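Local coordinates for protein carbohydrate deacetylase Agd3 (Neosartorya fumigata, PDB 6NWZ) that probably removes N-acetyl groups from the exopolysaccharide galactosaminogalactan, as a zinc-binding fungal carbohydrate esterase required for biofilm formation, at residues G157-T163 and V582-W587; H245-L250 and L535-H540. All blocks are in the same frame, centred on the assembly; numbering follows the deposited sequence.

Contact 1 of 2, residues G157-T163 and V582-W587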
loop_
_atom_site.group_PDB
_atom_site.type_symbol
_atom_site.label_atom_id
_atom_site.label_comp_id
_atom_site.label_asym_id
_atom_site.label_seq_id
_atom_site.Cartn_x
_atom_site.Cartn_y
_atom_site.Cartn_z
ATOM N N GLY A 157 -4.420 10.539 -13.414
ATOM C CA GLY A 157 -4.615 11.371 -12.245
ATOM C C GLY A 157 -3.363 12.012 -11.698
ATOM O O GLY A 157 -3.338 12.398 -10.525
ATOM N N LEU A 158 -2.318 12.134 -12.510
ATOM C CA LEU A 158 -1.090 12.776 -12.066
ATOM C C LEU A 158 -1.222 14.287 -12.205
ATOM O O LEU A 158 -1.699 14.786 -13.229
ATOM C CB LEU A 158 0.098 12.263 -12.876
ATOM C CG LEU A 158 0.257 10.744 -12.914
ATOM C CD1 LEU A 158 1.485 10.348 -13.722
ATOM C CD2 LEU A 158 0.339 10.192 -11.505
ATOM N N LYS A 159 -0.812 15.013 -11.169
ATOM C CA LYS A 159 -0.899 16.468 -11.176
ATOM C C LYS A 159 0.315 17.048 -11.891
ATOM O O LYS A 159 1.459 16.813 -11.484
ATOM C CB LYS A 159 -1.020 17.006 -9.750
ATOM C CG LYS A 159 -2.406 16.774 -9.164
ATOM C CD LYS A 159 -2.587 17.341 -7.765
ATOM C CE LYS A 159 -4.006 17.053 -7.262
ATOM N NZ LYS A 159 -4.241 17.437 -5.836
ATOM N N THR A 160 0.056 17.801 -12.955
ATOM C CA THR A 160 1.113 18.358 -13.786
ATOM C C THR A 160 1.935 19.384 -13.012
ATOM O O THR A 160 1.403 20.160 -12.214
ATOM C CB THR A 160 0.501 19.006 -15.032
ATOM O OG1 THR A 160 -0.503 18.139 -15.579
ATOM C CG2 THR A 160 1.560 19.267 -16.087
ATOM N N GLY A 161 3.246 19.380 -13.252
ATOM C CA GLY A 161 4.136 20.375 -12.696
ATOM C C GLY A 161 4.680 20.070 -11.318
ATOM O O GLY A 161 5.586 20.778 -10.858
ATOM N N ALA A 162 4.162 19.053 -10.639
ATOM C CA ALA A 162 4.645 18.724 -9.305
ATOM C C ALA A 162 6.003 18.044 -9.409
ATOM O O ALA A 162 6.142 17.033 -10.105
ATOM C CB ALA A 162 3.640 17.828 -8.584
ATOM N N THR A 163 7.001 18.599 -8.724
ATOM C CA THR A 163 8.367 18.110 -8.855
ATOM C C THR A 163 8.608 16.908 -7.952
ATOM O O THR A 163 8.105 16.845 -6.826
ATOM C CB THR A 163 9.373 19.215 -8.520
ATOM O OG1 THR A 163 9.026 19.811 -7.265
ATOM C CG2 THR A 163 9.386 20.286 -9.601
ATOM N N VAL A 582 -1.531 14.275 -1.913
ATOM C CA VAL A 582 -2.423 15.154 -2.661
ATOM C C VAL A 582 -1.631 16.066 -3.595
ATOM O O VAL A 582 -2.132 16.476 -4.649
ATOM C CB VAL A 582 -3.317 15.945 -1.684
ATOM C CG1 VAL A 582 -4.032 17.066 -2.397
ATOM C CG2 VAL A 582 -4.335 15.013 -1.038
ATOM N N ARG A 583 -0.377 16.371 -3.253
ATOM C CA ARG A 583 0.448 17.193 -4.133
ATOM C C ARG A 583 0.806 16.468 -5.427
ATOM O O ARG A 583 1.004 17.115 -6.463
ATOM C CB ARG A 583 1.718 17.620 -3.408
ATOM C CG ARG A 583 2.615 18.499 -4.242
ATOM C CD ARG A 583 3.892 18.824 -3.505
ATOM N NE ARG A 583 4.857 17.728 -3.531
ATOM C CZ ARG A 583 5.765 17.561 -4.488
ATOM N NH1 ARG A 583 5.824 18.413 -5.506
ATOM N NH2 ARG A 583 6.613 16.545 -4.431
ATOM N N LEU A 584 0.888 15.136 -5.392
ATOM C CA LEU A 584 1.317 14.339 -6.537
ATOM C C LEU A 584 0.165 13.829 -7.398
ATOM O O LEU A 584 0.267 13.859 -8.628
ATOM C CB LEU A 584 2.154 13.148 -6.061
ATOM C CG LEU A 584 3.412 13.491 -5.261
ATOM C CD1 LEU A 584 4.077 12.226 -4.765
ATOM C CD2 LEU A 584 4.380 14.319 -6.094
ATOM N N VAL A 585 -0.924 13.349 -6.790
ATOM C CA VAL A 585 -2.032 12.737 -7.512
ATOM C C VAL A 585 -3.345 13.335 -7.016
ATOM O O VAL A 585 -3.402 13.998 -5.979
ATOM C CB VAL A 585 -2.055 11.206 -7.348
ATOM C CG1 VAL A 585 -0.745 10.594 -7.817
ATOM C CG2 VAL A 585 -2.309 10.848 -5.903
ATOM N N ASP A 586 -4.416 13.086 -7.773
ATOM C CA ASP A 586 -5.756 13.484 -7.358
ATOM C C ASP A 586 -6.607 12.292 -6.931
ATOM O O ASP A 586 -7.831 12.414 -6.820
ATOM C CB ASP A 586 -6.465 14.269 -8.463
ATOM C CG ASP A 586 -6.633 13.470 -9.739
ATOM O OD1 ASP A 586 -7.527 12.597 -9.789
ATOM O OD2 ASP A 586 -5.863 13.711 -10.690
ATOM N N TRP A 587 -5.985 11.144 -6.681
ATOM C CA TRP A 587 -6.729 9.954 -6.310
ATOM C C TRP A 587 -7.372 10.126 -4.935
ATOM O O TRP A 587 -6.900 10.909 -4.106
ATOM C CB TRP A 587 -5.813 8.734 -6.287
ATOM C CG TRP A 587 -4.972 8.554 -7.513
ATOM C CD1 TRP A 587 -5.188 9.088 -8.753
ATOM C CD2 TRP A 587 -3.771 7.784 -7.611
ATOM N NE1 TRP A 587 -4.192 8.694 -9.614
ATOM C CE2 TRP A 587 -3.310 7.892 -8.935
ATOM C CE3 TRP A 587 -3.040 7.013 -6.702
ATOM C CZ2 TRP A 587 -2.152 7.259 -9.374
ATOM C CZ3 TRP A 587 -1.892 6.385 -7.140
ATOM C CH2 TRP A 587 -1.459 6.511 -8.463
#
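L158 and V585 form an isolated beta bridge, flanked by backbone bonds from D586 to G157 and from K159 to L584. It joins a loop in the CBM87 region to the end of helix 569-584 in the deacetylase region. G157 O takes the D586 N-H in the plane of its carbonyl, at 3.0 Å. V585 CA adds a CH...O contact to this same oxygen. G157 CA lies at the edge of the W587 ring, 3.8 Å from NE1, and that NE1 donates to A156 O. L158 turns CD2 to V585 CG1 at 3.9 Å, and V585 CB in turn sits over the centre of the W587 ring. L158 also packs on Y228 and A232 of helix 224-237, so it is wedged between two parts of the fold. K159 has two grips. Its N donates to L584 O at 3.0 Å in a nearly straight bond (172°), which completes the bridge. Its side chain is fully extended beyond CG and runs over the last carbonyls of the helix. That reach carries NZ to V582 O, 2.6 Å away, and N293 OD1 is a second acceptor. A type II turn from K159 to A162 then brings the loop round to R583, with G161 at positive phi. A162 CB rests 3.5 Å from R583 O. T163 presents its carbonyl to the R583 guanidinium, which L584 CD2 overlies on one face. R583 is bent at chi3 (78°) and salt-bridged to E580 through NH2. Its two end nitrogens share one acceptor in the guanidinium plane: NH2 meets T163 O at 2.8 Å and NH1 meets T163 O at 3.1 Å.

Contact 2 of 2, residues H245-L250 and L535-H540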
loop_
_atom_site.group_PDB
_atom_site.type_symbol
_atom_site.label_atom_id
_atom_site.label_comp_id
_atom_site.label_asym_id
_atom_site.label_seq_id
_atom_site.Cartn_x
_atom_site.Cartn_y
_atom_site.Cartn_z
ATOM N N HIS A 245 -7.341 -2.670 -11.075
ATOM C CA HIS A 245 -7.977 -1.855 -10.046
ATOM C C HIS A 245 -6.951 -0.988 -9.321
ATOM O O HIS A 245 -5.985 -1.508 -8.751
ATOM C CB HIS A 245 -8.713 -2.770 -9.064
ATOM C CG HIS A 245 -9.351 -2.054 -7.917
ATOM N ND1 HIS A 245 -10.211 -0.988 -8.087
ATOM C CD2 HIS A 245 -9.269 -2.264 -6.582
ATOM C CE1 HIS A 245 -10.621 -0.566 -6.904
ATOM N NE2 HIS A 245 -10.065 -1.324 -5.975
ATOM N N ARG A 246 -7.154 0.333 -9.331
ATOM C CA ARG A 246 -6.248 1.292 -8.699
ATOM C C ARG A 246 -6.925 1.913 -7.482
ATOM O O ARG A 246 -7.769 2.804 -7.622
ATOM C CB ARG A 246 -5.828 2.386 -9.678
ATOM C CG ARG A 246 -4.903 3.423 -9.057
ATOM C CD ARG A 246 -4.779 4.659 -9.932
ATOM N NE ARG A 246 -5.929 5.549 -9.788
ATOM C CZ ARG A 246 -6.255 6.501 -10.658
ATOM N NH1 ARG A 246 -5.524 6.689 -11.750
ATOM N NH2 ARG A 246 -7.319 7.263 -10.442
ATOM N N ARG A 247 -6.529 1.471 -6.290
ATOM C CA ARG A 247 -7.058 2.008 -5.042
ATOM C C ARG A 247 -5.916 2.202 -4.055
ATOM O O ARG A 247 -5.006 1.373 -3.981
ATOM C CB ARG A 247 -8.131 1.074 -4.460
ATOM C CG ARG A 247 -8.524 1.352 -3.013
ATOM C CD ARG A 247 -9.289 2.657 -2.859
ATOM N NE ARG A 247 -10.582 2.613 -3.533
ATOM C CZ ARG A 247 -10.879 3.309 -4.625
ATOM N NH1 ARG A 247 -9.979 4.119 -5.168
ATOM N NH2 ARG A 247 -12.084 3.201 -5.170
ATOM N N VAL A 248 -5.955 3.305 -3.307
ATOM C CA VAL A 248 -4.987 3.576 -2.248
ATOM C C VAL A 248 -5.734 3.631 -0.924
ATOM O O VAL A 248 -6.617 4.479 -0.737
ATOM C CB VAL A 248 -4.212 4.880 -2.490
ATOM C CG1 VAL A 248 -3.327 5.198 -1.289
ATOM C CG2 VAL A 248 -3.371 4.765 -3.738
ATOM N N ASN A 249 -5.388 2.729 -0.009
ATOM C CA ASN A 249 -5.983 2.707 1.320
ATOM C C ASN A 249 -5.028 3.343 2.319
ATOM O O ASN A 249 -3.818 3.103 2.277
ATOM C CB ASN A 249 -6.320 1.280 1.765
ATOM C CG ASN A 249 -7.519 0.698 1.037
ATOM O OD1 ASN A 249 -7.447 -0.399 0.481
ATOM N ND2 ASN A 249 -8.633 1.425 1.048
ATOM N N LEU A 250 -5.576 4.151 3.221
ATOM C CA LEU A 250 -4.801 4.773 4.291
ATOM C C LEU A 250 -5.410 4.341 5.624
ATOM O O LEU A 250 -6.304 5.003 6.157
ATOM C CB LEU A 250 -4.776 6.284 4.145
ATOM C CG LEU A 250 -3.931 7.015 5.185
ATOM C CD1 LEU A 250 -2.480 6.548 5.119
ATOM C CD2 LEU A 250 -4.043 8.522 4.998
ATOM N N LEU A 535 2.399 3.820 -0.868
ATOM C CA LEU A 535 1.077 4.200 -1.353
ATOM C C LEU A 535 1.042 4.280 -2.874
ATOM O O LEU A 535 0.088 3.805 -3.504
ATOM C CB LEU A 535 0.655 5.531 -0.729
ATOM C CG LEU A 535 0.457 5.529 0.789
ATOM C CD1 LEU A 535 -0.173 6.832 1.268
ATOM C CD2 LEU A 535 -0.380 4.336 1.220
ATOM N N LEU A 536 2.063 4.881 -3.485
ATOM C CA LEU A 536 2.121 4.919 -4.941
ATOM C C LEU A 536 2.435 3.552 -5.544
ATOM O O LEU A 536 2.260 3.370 -6.754
ATOM C CB LEU A 536 3.147 5.962 -5.394
ATOM C CG LEU A 536 2.782 7.398 -4.998
ATOM C CD1 LEU A 536 3.825 8.403 -5.456
ATOM C CD2 LEU A 536 1.423 7.750 -5.568
ATOM N N GLY A 537 2.885 2.595 -4.738
ATOM C CA GLY A 537 3.005 1.216 -5.155
ATOM C C GLY A 537 1.747 0.403 -4.947
ATOM O O GLY A 537 1.764 -0.815 -5.156
ATOM N N LEU A 538 0.657 1.050 -4.529
ATOM C CA LEU A 538 -0.647 0.412 -4.332
ATOM C C LEU A 538 -0.597 -0.676 -3.260
ATOM O O LEU A 538 -1.388 -1.622 -3.280
ATOM C CB LEU A 538 -1.203 -0.148 -5.646
ATOM C CG LEU A 538 -1.329 0.853 -6.797
ATOM C CD1 LEU A 538 -2.143 0.260 -7.943
ATOM C CD2 LEU A 538 -1.929 2.169 -6.317
ATOM N N ARG A 539 0.326 -0.544 -2.312
ATOM C CA ARG A 539 0.376 -1.443 -1.168
ATOM C C ARG A 539 -0.729 -1.061 -0.188
ATOM O O ARG A 539 -0.717 0.040 0.374
ATOM C CB ARG A 539 1.750 -1.377 -0.506
ATOM C CG ARG A 539 2.901 -1.738 -1.442
ATOM C CD ARG A 539 2.962 -3.234 -1.704
ATOM N NE ARG A 539 3.426 -3.953 -0.524
ATOM C CZ ARG A 539 4.676 -4.367 -0.341
ATOM N NH1 ARG A 539 5.596 -4.151 -1.277
ATOM N NH2 ARG A 539 5.005 -5.004 0.776
ATOM N N HIS A 540 -1.690 -1.965 0.006
ATOM C CA HIS A 540 -2.836 -1.724 0.874
ATOM C C HIS A 540 -2.550 -2.005 2.346
ATOM O O HIS A 540 -3.494 -2.023 3.145
ATOM C CB HIS A 540 -4.028 -2.568 0.415
ATOM C CG HIS A 540 -4.575 -2.166 -0.918
ATOM N ND1 HIS A 540 -5.615 -2.834 -1.529
ATOM C CD2 HIS A 540 -4.232 -1.159 -1.756
ATOM C CE1 HIS A 540 -5.885 -2.257 -2.686
ATOM N NE2 HIS A 540 -5.062 -1.238 -2.847
HETATM O O HOH W 1 -5.132 -1.157 -6.253
#
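H540 reaches R247 through the one direct hydrogen bond between 245-250 and 535-540. NE2 donates to R247 O at 2.8 Å. The bond is bent (138° at the hydrogen), and the donor stands above the carbonyl plane. A water adds a second polar link. It gives a proton to H245 O at 2.7 Å and accepts one from R247 N. Its approach to H540 NE2 is weak. The amide of N249 meets the same imidazole from another direction. Its OD1 lies 3.6 Å above one face of the H540 ring, offset toward the rim, and the two planes are 72° apart. The other end of this amide is held by V590, whose O accepts from ND2. R246 is salt-bridged to D661, and R247 to both E656 and D661.

The apolar part centres on V248. CG1 is anti to the backbone N (chi1 174°), which leaves the two methyls to serve different leucines. CG1 touches L535 CD2 at 4.0 Å. CG2 touches L538 CD2 at 3.9 Å. Both leucines cross the valine at about a right angle. L535 CD2 also lies 3.8 Å from N249 O. Further out, L538 packs on A46 and Y47 of helix 34-47, while V248 packs on F581 of helix 569-584.

L538, at positive phi, is the C-prime residue of the helix end. L538 N bonds back to L535 O at 3.0 Å, and R539 N bonds to O of the zinc ligand H534. This is the Schellman motif that ends helix 520-536.

Overall arrangement
The two contacts lie with their centres 15 Å apart and touch each other. Along the chain the order is 157-163, 245-250, 535-540, 582-587, so contact 1 encloses contact 2. Each uses the end of a helix: 569-584 in contact 1 and 520-536 in contact 2. These ends meet where L584 packs on L536. W587 forms the other joint, with a cation-pi contact to R246 and packing on V248 and L536. Contact 2 is buried near the centre of the chain and leads into the parallel strands 252-257 and 542-546, which carry zinc ligands. Contact 1 lies farther out and fastens the CBM87 region to the deacetylase region.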